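Local coordinates for protein MTH0777 (Methanothermobacter thermautotrophicus, PDB 1KJN) that is of unknown function, belongs to the DUF1890 family and packs as a two-fold symmetric pair that may be its working form, at the interface of chains A and B. Sequence-based numbering; all coordinates share one arbitrary frame. Chains: chain A/B, MTH0777.

Contact 1: the interface of chains A and B. Residues chain A 23-24, 26-27, 54; chain B 22, 50, 53-54.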
ATOM      1  N   PRO A  23      -2.388   2.762  -0.112  1.00 13.75           N
ATOM      2  CA  PRO A  23      -3.473   2.141   0.666  1.00 18.75           C
ATOM      3  C   PRO A  23      -4.743   2.999   0.741  1.00 17.39           C
ATOM      4  O   PRO A  23      -5.840   2.502   0.511  1.00 16.27           O
ATOM      5  CB  PRO A  23      -2.841   1.958   2.041  1.00 18.38           C
ATOM      6  CG  PRO A  23      -1.413   1.591   1.684  1.00 20.39           C
ATOM      7  CD  PRO A  23      -1.105   2.670   0.614  1.00 15.54           C
ATOM      8  N   LEU A  24      -4.583   4.283   1.036  1.00 11.82           N
ATOM      9  CA  LEU A  24      -5.722   5.200   1.122  1.00 13.27           C
ATOM     10  C   LEU A  24      -6.390   5.448  -0.236  1.00 15.08           C
ATOM     11  O   LEU A  24      -7.591   5.699  -0.310  1.00 16.94           O
ATOM     12  CB  LEU A  24      -5.282   6.518   1.736  1.00 17.46           C
ATOM     13  CG  LEU A  24      -5.079   6.478   3.246  1.00 22.65           C
ATOM     14  CD1 LEU A  24      -4.478   7.800   3.688  1.00 12.50           C
ATOM     15  CD2 LEU A  24      -6.411   6.172   3.967  1.00 13.54           C
ATOM     16  N   ILE A  26      -6.675   3.229  -2.565  1.00 15.63           N
ATOM     17  CA  ILE A  26      -7.480   2.040  -2.770  1.00 14.34           C
ATOM     18  C   ILE A  26      -8.706   2.083  -1.851  1.00 16.73           C
ATOM     19  O   ILE A  26      -9.791   1.672  -2.253  1.00 11.87           O
ATOM     20  CB  ILE A  26      -6.642   0.753  -2.489  1.00 14.88           C
ATOM     21  CG1 ILE A  26      -5.486   0.633  -3.491  1.00 18.87           C
ATOM     22  CG2 ILE A  26      -7.520  -0.491  -2.534  1.00 13.25           C
ATOM     23  CD1 ILE A  26      -4.606  -0.593  -3.237  1.00 20.36           C
ATOM     24  N   TYR A  27      -8.517   2.559  -0.616  1.00 20.68           N
ATOM     25  CA  TYR A  27      -9.607   2.664   0.354  1.00 22.24           C
ATOM     26  C   TYR A  27     -10.690   3.631  -0.151  1.00 23.61           C
ATOM     27  O   TYR A  27     -11.874   3.332  -0.090  1.00 25.46           O
ATOM     28  CB  TYR A  27      -9.085   3.155   1.711  1.00 25.73           C
ATOM     29  CG  TYR A  27     -10.164   3.217   2.776  1.00 23.12           C
ATOM     30  CD1 TYR A  27     -10.826   4.417   3.066  1.00 23.06           C
ATOM     31  CD2 TYR A  27     -10.549   2.070   3.474  1.00 24.62           C
ATOM     32  CE1 TYR A  27     -11.861   4.467   4.032  1.00 22.17           C
ATOM     33  CE2 TYR A  27     -11.567   2.107   4.443  1.00 23.88           C
ATOM     34  CZ  TYR A  27     -12.218   3.302   4.716  1.00 23.70           C
ATOM     35  OH  TYR A  27     -13.187   3.341   5.689  1.00 20.02           O
ATOM     36  N   ALA A  54      -0.980  -4.173  -4.864  1.00 17.66           N
ATOM     37  CA  ALA A  54      -1.779  -4.148  -3.627  1.00 15.98           C
ATOM     38  C   ALA A  54      -3.211  -4.671  -3.816  1.00 18.26           C
ATOM     39  O   ALA A  54      -3.871  -5.047  -2.850  1.00 18.92           O
ATOM     40  CB  ALA A  54      -1.810  -2.751  -3.008  1.00  6.94           C
TER
ATOM     41  N   ILE B  22       3.782  -2.808   2.216  1.00 13.52           N
ATOM     42  CA  ILE B  22       2.396  -3.205   2.397  1.00 16.09           C
ATOM     43  C   ILE B  22       1.849  -3.797   1.112  1.00 12.40           C
ATOM     44  O   ILE B  22       1.265  -4.875   1.129  1.00 16.97           O
ATOM     45  CB  ILE B  22       1.532  -2.010   2.890  1.00 16.85           C
ATOM     46  CG1 ILE B  22       2.098  -1.517   4.216  1.00 20.55           C
ATOM     47  CG2 ILE B  22       0.073  -2.389   3.004  1.00 16.07           C
ATOM     48  CD1 ILE B  22       2.289  -2.601   5.234  1.00 18.08           C
ATOM     49  N   LEU B  50      -2.376  -0.016   7.705  1.00 18.07           N
ATOM     50  CA  LEU B  50      -2.168   0.206   6.281  1.00 16.66           C
ATOM     51  C   LEU B  50      -2.716  -0.972   5.487  1.00 17.31           C
ATOM     52  O   LEU B  50      -3.304  -0.778   4.420  1.00 18.48           O
ATOM     53  CB  LEU B  50      -0.684   0.412   5.987  1.00 18.32           C
ATOM     54  CG  LEU B  50      -0.138   1.794   6.379  1.00 13.73           C
ATOM     55  CD1 LEU B  50       1.389   1.878   6.251  1.00  8.89           C
ATOM     56  CD2 LEU B  50      -0.817   2.830   5.536  1.00 12.73           C
ATOM     57  N   VAL B  53      -6.670  -0.809   5.414  1.00 20.66           N
ATOM     58  CA  VAL B  53      -7.260   0.179   4.508  1.00 22.38           C
ATOM     59  C   VAL B  53      -6.973  -0.130   3.031  1.00 22.12           C
ATOM     60  O   VAL B  53      -7.773   0.234   2.154  1.00 23.85           O
ATOM     61  CB  VAL B  53      -6.826   1.624   4.857  1.00 22.87           C
ATOM     62  CG1 VAL B  53      -7.146   1.944   6.329  1.00 15.04           C
ATOM     63  CG2 VAL B  53      -5.367   1.829   4.560  1.00 24.58           C
ATOM     64  N   ALA B  54      -5.846  -0.789   2.753  1.00 14.62           N
ATOM     65  CA  ALA B  54      -5.486  -1.151   1.368  1.00 14.13           C
ATOM     66  C   ALA B  54      -6.340  -2.314   0.866  1.00 16.77           C
ATOM     67  O   ALA B  54      -6.523  -2.481  -0.331  1.00 16.09           O
ATOM     68  CB  ALA B  54      -4.005  -1.514   1.267  1.00 13.75           C
TER
HETATM   69  O   HOH W   1      -6.362  -4.750  -1.844  1.00 26.59           O

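Contact 2: the interface of chains A and B. Residues chain A 140-143, 146; chain B 46, 49-50, 53.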
ATOM      1  N   HIS A 140       2.898   7.576   7.989  1.00 23.72           N
ATOM      2  CA  HIS A 140       2.731   6.128   8.013  1.00 26.21           C
ATOM      3  C   HIS A 140       1.423   5.619   8.604  1.00 20.58           C
ATOM      4  O   HIS A 140       0.996   4.529   8.268  1.00 20.85           O
ATOM      5  CB  HIS A 140       3.938   5.434   8.661  1.00 30.47           C
ATOM      6  CG  HIS A 140       4.478   6.148   9.856  1.00 35.98           C
ATOM      7  ND1 HIS A 140       5.198   7.322   9.758  1.00 40.15           N
ATOM      8  CD2 HIS A 140       4.392   5.872  11.179  1.00 43.64           C
ATOM      9  CE1 HIS A 140       5.526   7.739  10.967  1.00 45.02           C
ATOM     10  NE2 HIS A 140       5.048   6.873  11.850  1.00 47.79           N
ATOM     11  N   ASN A 141       0.780   6.414   9.456  1.00 21.58           N
ATOM     12  CA  ASN A 141      -0.498   6.017  10.058  1.00 19.96           C
ATOM     13  C   ASN A 141      -1.610   6.653   9.224  1.00 22.72           C
ATOM     14  O   ASN A 141      -1.771   7.872   9.195  1.00 25.32           O
ATOM     15  CB  ASN A 141      -0.594   6.486  11.518  1.00 21.73           C
ATOM     16  CG  ASN A 141      -1.890   6.031  12.212  1.00 20.15           C
ATOM     17  OD1 ASN A 141      -2.803   5.504  11.581  1.00 19.74           O
ATOM     18  ND2 ASN A 141      -1.943   6.206  13.534  1.00 18.60           N
ATOM     19  N   PRO A 142      -2.434   5.824   8.578  1.00 23.16           N
ATOM     20  CA  PRO A 142      -3.529   6.328   7.743  1.00 21.98           C
ATOM     21  C   PRO A 142      -4.751   6.825   8.509  1.00 20.17           C
ATOM     22  O   PRO A 142      -5.539   7.597   7.966  1.00 17.69           O
ATOM     23  CB  PRO A 142      -3.899   5.106   6.928  1.00 20.54           C
ATOM     24  CG  PRO A 142      -3.766   4.004   7.952  1.00 20.68           C
ATOM     25  CD  PRO A 142      -2.472   4.358   8.672  1.00 19.63           C
ATOM     26  N   ALA A 143      -4.890   6.400   9.765  1.00 20.42           N
ATOM     27  CA  ALA A 143      -6.053   6.735  10.595  1.00 20.08           C
ATOM     28  C   ALA A 143      -6.664   8.125  10.497  1.00 17.06           C
ATOM     29  O   ALA A 143      -7.828   8.233  10.156  1.00 23.13           O
ATOM     30  CB  ALA A 143      -5.821   6.340  12.051  1.00 18.43           C
ATOM     31  N   ARG A 146      -8.063   8.502   7.056  1.00 18.86           N
ATOM     32  CA  ARG A 146      -9.120   7.521   6.851  1.00 21.48           C
ATOM     33  C   ARG A 146     -10.438   7.945   7.487  1.00 24.19           C
ATOM     34  O   ARG A 146     -11.488   7.819   6.866  1.00 20.77           O
ATOM     35  CB  ARG A 146      -8.681   6.141   7.363  1.00 22.09           C
ATOM     36  CG  ARG A 146      -9.703   5.019   7.165  1.00 27.28           C
ATOM     37  CD  ARG A 146     -10.633   4.870   8.391  1.00 33.32           C
ATOM     38  NE  ARG A 146     -11.621   3.811   8.214  1.00 41.63           N
ATOM     39  CZ  ARG A 146     -11.352   2.505   8.263  1.00 50.04           C
ATOM     40  NH1 ARG A 146     -10.116   2.078   8.498  1.00 50.31           N
ATOM     41  NH2 ARG A 146     -12.313   1.620   8.018  1.00 50.17           N
TER
ATOM     42  N   ALA B  46       0.728   0.672  12.924  1.00 21.61           N
ATOM     43  CA  ALA B  46       0.547   1.364  11.635  1.00 24.53           C
ATOM     44  C   ALA B  46       0.545   0.395  10.440  1.00 18.37           C
ATOM     45  O   ALA B  46      -0.320   0.478   9.561  1.00 21.99           O
ATOM     46  CB  ALA B  46       1.612   2.432  11.450  1.00 24.83           C
ATOM     47  N   ARG B  49      -2.673  -1.370  10.120  1.00 18.82           N
ATOM     48  CA  ARG B  49      -3.710  -0.423   9.676  1.00 23.81           C
ATOM     49  C   ARG B  49      -3.604  -0.167   8.190  1.00 21.34           C
ATOM     50  O   ARG B  49      -4.615  -0.074   7.497  1.00 24.61           O
ATOM     51  CB  ARG B  49      -3.639   0.918  10.417  1.00 23.55           C
ATOM     52  CG  ARG B  49      -3.923   0.835  11.899  1.00 24.91           C
ATOM     53  CD  ARG B  49      -4.191   2.219  12.481  1.00 30.13           C
ATOM     54  NE  ARG B  49      -5.573   2.612  12.222  1.00 37.39           N
ATOM     55  CZ  ARG B  49      -6.612   2.252  12.980  1.00 34.14           C
ATOM     56  NH1 ARG B  49      -6.429   1.511  14.061  1.00 37.62           N
ATOM     57  NH2 ARG B  49      -7.847   2.539  12.600  1.00 32.31           N
ATOM     58  N   LEU B  50      -2.376  -0.016   7.705  1.00 18.07           N
ATOM     59  CA  LEU B  50      -2.168   0.206   6.281  1.00 16.66           C
ATOM     60  C   LEU B  50      -2.716  -0.972   5.487  1.00 17.31           C
ATOM     61  O   LEU B  50      -3.304  -0.778   4.420  1.00 18.48           O
ATOM     62  CB  LEU B  50      -0.684   0.412   5.987  1.00 18.32           C
ATOM     63  CG  LEU B  50      -0.138   1.794   6.379  1.00 13.73           C
ATOM     64  CD1 LEU B  50       1.389   1.878   6.251  1.00  8.89           C
ATOM     65  CD2 LEU B  50      -0.817   2.830   5.536  1.00 12.73           C
ATOM     66  N   VAL B  53      -6.670  -0.809   5.414  1.00 20.66           N
ATOM     67  CA  VAL B  53      -7.260   0.179   4.508  1.00 22.38           C
ATOM     68  C   VAL B  53      -6.973  -0.130   3.031  1.00 22.12           C
ATOM     69  O   VAL B  53      -7.773   0.234   2.154  1.00 23.85           O
ATOM     70  CB  VAL B  53      -6.826   1.624   4.857  1.00 22.87           C
ATOM     71  CG1 VAL B  53      -7.146   1.944   6.329  1.00 15.04           C
ATOM     72  CG2 VAL B  53      -5.367   1.829   4.560  1.00 24.58           C
TER

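Contact 3: the interface of chains A and B. Residues chain A 23, 27, 30, 60, 146; chain B 53, 56-57.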
ATOM      1  N   PRO A  23      -2.388   2.762  -0.112  1.00 13.75           N
ATOM      2  CA  PRO A  23      -3.473   2.141   0.666  1.00 18.75           C
ATOM      3  C   PRO A  23      -4.743   2.999   0.741  1.00 17.39           C
ATOM      4  O   PRO A  23      -5.840   2.502   0.511  1.00 16.27           O
ATOM      5  CB  PRO A  23      -2.841   1.958   2.041  1.00 18.38           C
ATOM      6  CG  PRO A  23      -1.413   1.591   1.684  1.00 20.39           C
ATOM      7  CD  PRO A  23      -1.105   2.670   0.614  1.00 15.54           C
ATOM      8  N   TYR A  27      -8.517   2.559  -0.616  1.00 20.68           N
ATOM      9  CA  TYR A  27      -9.607   2.664   0.354  1.00 22.24           C
ATOM     10  C   TYR A  27     -10.690   3.631  -0.151  1.00 23.61           C
ATOM     11  O   TYR A  27     -11.874   3.332  -0.090  1.00 25.46           O
ATOM     12  CB  TYR A  27      -9.085   3.155   1.711  1.00 25.73           C
ATOM     13  CG  TYR A  27     -10.164   3.217   2.776  1.00 23.12           C
ATOM     14  CD1 TYR A  27     -10.826   4.417   3.066  1.00 23.06           C
ATOM     15  CD2 TYR A  27     -10.549   2.070   3.474  1.00 24.62           C
ATOM     16  CE1 TYR A  27     -11.861   4.467   4.032  1.00 22.17           C
ATOM     17  CE2 TYR A  27     -11.567   2.107   4.443  1.00 23.88           C
ATOM     18  CZ  TYR A  27     -12.218   3.302   4.716  1.00 23.70           C
ATOM     19  OH  TYR A  27     -13.187   3.341   5.689  1.00 20.02           O
ATOM     20  N   HIS A  30     -12.609   2.205  -3.144  1.00 18.31           N
ATOM     21  CA  HIS A  30     -13.569   1.224  -2.702  1.00 17.01           C
ATOM     22  C   HIS A  30     -14.792   1.956  -2.168  1.00 20.18           C
ATOM     23  O   HIS A  30     -15.912   1.511  -2.386  1.00 17.29           O
ATOM     24  CB  HIS A  30     -12.990   0.344  -1.607  1.00 20.92           C
ATOM     25  CG  HIS A  30     -13.993  -0.570  -0.981  1.00 27.85           C
ATOM     26  ND1 HIS A  30     -14.440  -0.407   0.316  1.00 30.55           N
ATOM     27  CD2 HIS A  30     -14.613  -1.678  -1.457  1.00 25.86           C
ATOM     28  CE1 HIS A  30     -15.285  -1.378   0.610  1.00 31.48           C
ATOM     29  NE2 HIS A  30     -15.408  -2.164  -0.450  1.00 30.04           N
ATOM     30  N   TYR A  60     -10.808  -3.413  -6.162  1.00 26.21           N
ATOM     31  CA  TYR A  60     -11.112  -2.077  -5.639  1.00 23.67           C
ATOM     32  C   TYR A  60     -11.031  -0.878  -6.602  1.00 21.86           C
ATOM     33  O   TYR A  60     -11.314   0.260  -6.219  1.00 23.75           O
ATOM     34  CB  TYR A  60     -10.261  -1.840  -4.399  1.00 24.40           C
ATOM     35  CG  TYR A  60     -10.459  -2.900  -3.328  1.00 25.08           C
ATOM     36  CD1 TYR A  60     -11.692  -3.062  -2.700  1.00 26.02           C
ATOM     37  CD2 TYR A  60      -9.396  -3.695  -2.897  1.00 26.33           C
ATOM     38  CE1 TYR A  60     -11.860  -3.983  -1.654  1.00 26.63           C
ATOM     39  CE2 TYR A  60      -9.562  -4.628  -1.850  1.00 20.67           C
ATOM     40  CZ  TYR A  60     -10.790  -4.754  -1.232  1.00 26.09           C
ATOM     41  OH  TYR A  60     -10.934  -5.596  -0.138  1.00 24.75           O
ATOM     42  N   ARG A 146      -8.063   8.502   7.056  1.00 18.86           N
ATOM     43  CA  ARG A 146      -9.120   7.521   6.851  1.00 21.48           C
ATOM     44  C   ARG A 146     -10.438   7.945   7.487  1.00 24.19           C
ATOM     45  O   ARG A 146     -11.488   7.819   6.866  1.00 20.77           O
ATOM     46  CB  ARG A 146      -8.681   6.141   7.363  1.00 22.09           C
ATOM     47  CG  ARG A 146      -9.703   5.019   7.165  1.00 27.28           C
ATOM     48  CD  ARG A 146     -10.633   4.870   8.391  1.00 33.32           C
ATOM     49  NE  ARG A 146     -11.621   3.811   8.214  1.00 41.63           N
ATOM     50  CZ  ARG A 146     -11.352   2.505   8.263  1.00 50.04           C
ATOM     51  NH1 ARG A 146     -10.116   2.078   8.498  1.00 50.31           N
ATOM     52  NH2 ARG A 146     -12.313   1.620   8.018  1.00 50.17           N
TER
ATOM     53  N   VAL B  53      -6.670  -0.809   5.414  1.00 20.66           N
ATOM     54  CA  VAL B  53      -7.260   0.179   4.508  1.00 22.38           C
ATOM     55  C   VAL B  53      -6.973  -0.130   3.031  1.00 22.12           C
ATOM     56  O   VAL B  53      -7.773   0.234   2.154  1.00 23.85           O
ATOM     57  CB  VAL B  53      -6.826   1.624   4.857  1.00 22.87           C
ATOM     58  CG1 VAL B  53      -7.146   1.944   6.329  1.00 15.04           C
ATOM     59  CG2 VAL B  53      -5.367   1.829   4.560  1.00 24.58           C
ATOM     60  N   PRO B  56      -9.727  -3.140   2.307  1.00 23.27           N
ATOM     61  CA  PRO B  56     -10.863  -2.911   3.206  1.00 26.00           C
ATOM     62  C   PRO B  56     -11.823  -4.064   3.460  1.00 26.45           C
ATOM     63  O   PRO B  56     -12.384  -4.152   4.549  1.00 27.99           O
ATOM     64  CB  PRO B  56     -11.539  -1.682   2.608  1.00 26.80           C
ATOM     65  CG  PRO B  56     -11.214  -1.790   1.155  1.00 25.68           C
ATOM     66  CD  PRO B  56      -9.773  -2.221   1.163  1.00 23.88           C
ATOM     67  N   GLU B  57     -12.017  -4.941   2.481  1.00 27.31           N
ATOM     68  CA  GLU B  57     -12.907  -6.093   2.667  1.00 32.37           C
ATOM     69  C   GLU B  57     -12.215  -7.381   3.156  1.00 33.17           C
ATOM     70  O   GLU B  57     -12.871  -8.410   3.345  1.00 34.50           O
ATOM     71  CB  GLU B  57     -13.708  -6.374   1.384  1.00 35.85           C
ATOM     72  CG  GLU B  57     -14.768  -5.313   1.034  1.00 40.69           C
ATOM     73  CD  GLU B  57     -15.725  -4.995   2.182  1.00 44.62           C
ATOM     74  OE1 GLU B  57     -16.000  -5.874   3.029  1.00 45.64           O
ATOM     75  OE2 GLU B  57     -16.224  -3.851   2.231  1.00 51.27           O
TER

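Contact 1: the interface of chains A and B
The ring of A:Tyr27 turns its edge to the partner chain: the backbone carbonyl O of B:Val53 lies in the ring plane, 3.6 Å from CD2. The same oxygen also faces the CB of A:Tyr27. CG of this tyrosine stands anti to the backbone N (chi1 -177°), which swings the ring alongside B:Val53 and brings CD2 to 3.9 Å from its CA. Here the C-terminal end of helix 45-54 of chain B packs against helix 21-34 of chain A. A:Pro23, on the first turn of that helix, fits between three side chains of chain B. Its CB meets the CG2 methyl of B:Val53 at 3.6 Å, its CA lies 3.7 Å from the CB of B:Ala54, and its CG touches CD2 of B:Leu50 at 4.1 Å. The CG2 branch of B:Val53, rather than CG1, does this work, because it sits between the backbone N and the carbonyl carbon and points to the proline. The carbonyl O of B:Ala54 takes part in a water bridge: water 1 lies 2.7 Å from O of B:Ala54 and 2.7 Å from O of A:Ala54, joining equivalent residues of the two copies. Because these equivalent carbonyls share one water, the patch apparently brings helix ends together close to the two-fold axis, and it probably helps to hold the pair of subunits in register.

Contact 2: the interface of chains A and B
Apolar packing carries much of this patch, where A:Pro142 rests on helix 45-54 of chain B. The CD of the proline ring meets the CD2 methyl of B:Leu50 at 3.9 Å, and its CG lies 4.0 Å from the CB of B:Arg49, so the ring spans two neighbouring side chains of the helix. One turn further on, the CG1 branch of B:Val53 touches the aliphatic CG of A:Arg146 at 4.1 Å and approaches NH1 of its guanidinium; the bend of the arginine at chi2 (-92°) brings both parts of the chain to the same methyl. Carbon-to-polar contacts form a second group. The carbonyl O of A:His140 lies against the isopropyl end of B:Leu50, 3.4 Å from CD1, with the CB of B:Ala46 near the same oxygen. B:Arg49 crosses the loop before helix 143-153 obliquely, its CD 3.7 Å from OD1 of A:Asn141, and bends at chi3 (81°), which sets its NE 3.7 Å from the CB of A:Ala143. Its guanidinium plane is turned 49° from the amide of A:Asn141. Electrostatics add a third element: NH1 of A:Arg146 and NH2 of B:Arg49 are 4.7 Å apart, a like-charge pair that may cost some stability. Within chain A, the start of helix 143-153 is capped by A:Asn141, whose OD1 accepts a hydrogen bond of 2.9 Å from the backbone N of A:Ala143, the donor standing above the amide plane.

Contact 3: the interface of chains A and B
Helices 21-34 and 143-153 and the loop at A:Tyr60 of chain A receive the end of helix 45-54 of chain B and the loop after it, in this subunit interface of a DUF1890 family protein. B:Pro56 sits in the corner formed by two aromatic rings. Its CG lies over the face of the A:His30 imidazole, 3.9 Å from the centroid, while its CD sits over the face of the A:Tyr60 phenol ring, also 3.9 Å from the centroid; both are CH-pi contacts offset toward the rim. The CB of the same proline reaches CD2 of A:Tyr27 at 4.0 Å, adding a third aromatic neighbour. CG of A:His30 is anti to the backbone N (chi1 172°), carrying the imidazole outward to B:Pro56 and to the next residue, B:Glu57. The histidine ring and the B:Glu57 carboxylate are inclined by 53°, with NE2 of A:His30 3.5 Å from CG of the glutamate. The phenol oxygen OH of A:Tyr60 accepts a hydrogen bond of 2.9 Å from the backbone N of B:Glu57, bent to 148° at the hydrogen. A phenylalanine in place of A:Tyr60 would probably leave the backbone N of B:Glu57 without this acceptor and the loop less firmly fixed. A:Arg146, which also meets B:Val53, packs within its own chain against A:Tyr27: its CG lies 3.8 Å above the phenol ring plane, and CZ of the tyrosine faces the guanidinium.

Measured between the centres of their C-alpha atoms, contact 1 lies about 5 Å from contact 3 and about 8 Å from contact 2, while contacts 2 and 3 are about 10 Å apart. B:Val53 belongs to all three. A:Pro23 and A:Tyr27 join contacts 1 and 3, B:Leu50 joins contacts 1 and 2, and A:Arg146 joins contacts 2 and 3. Helix 45-54 of chain B and its following loop therefore meet several elements of chain A in one continuous surface. Two-fold symmetry repeats each contact with the chains exchanged, consistent with a dimer, although the structure alone does not prove one in solution.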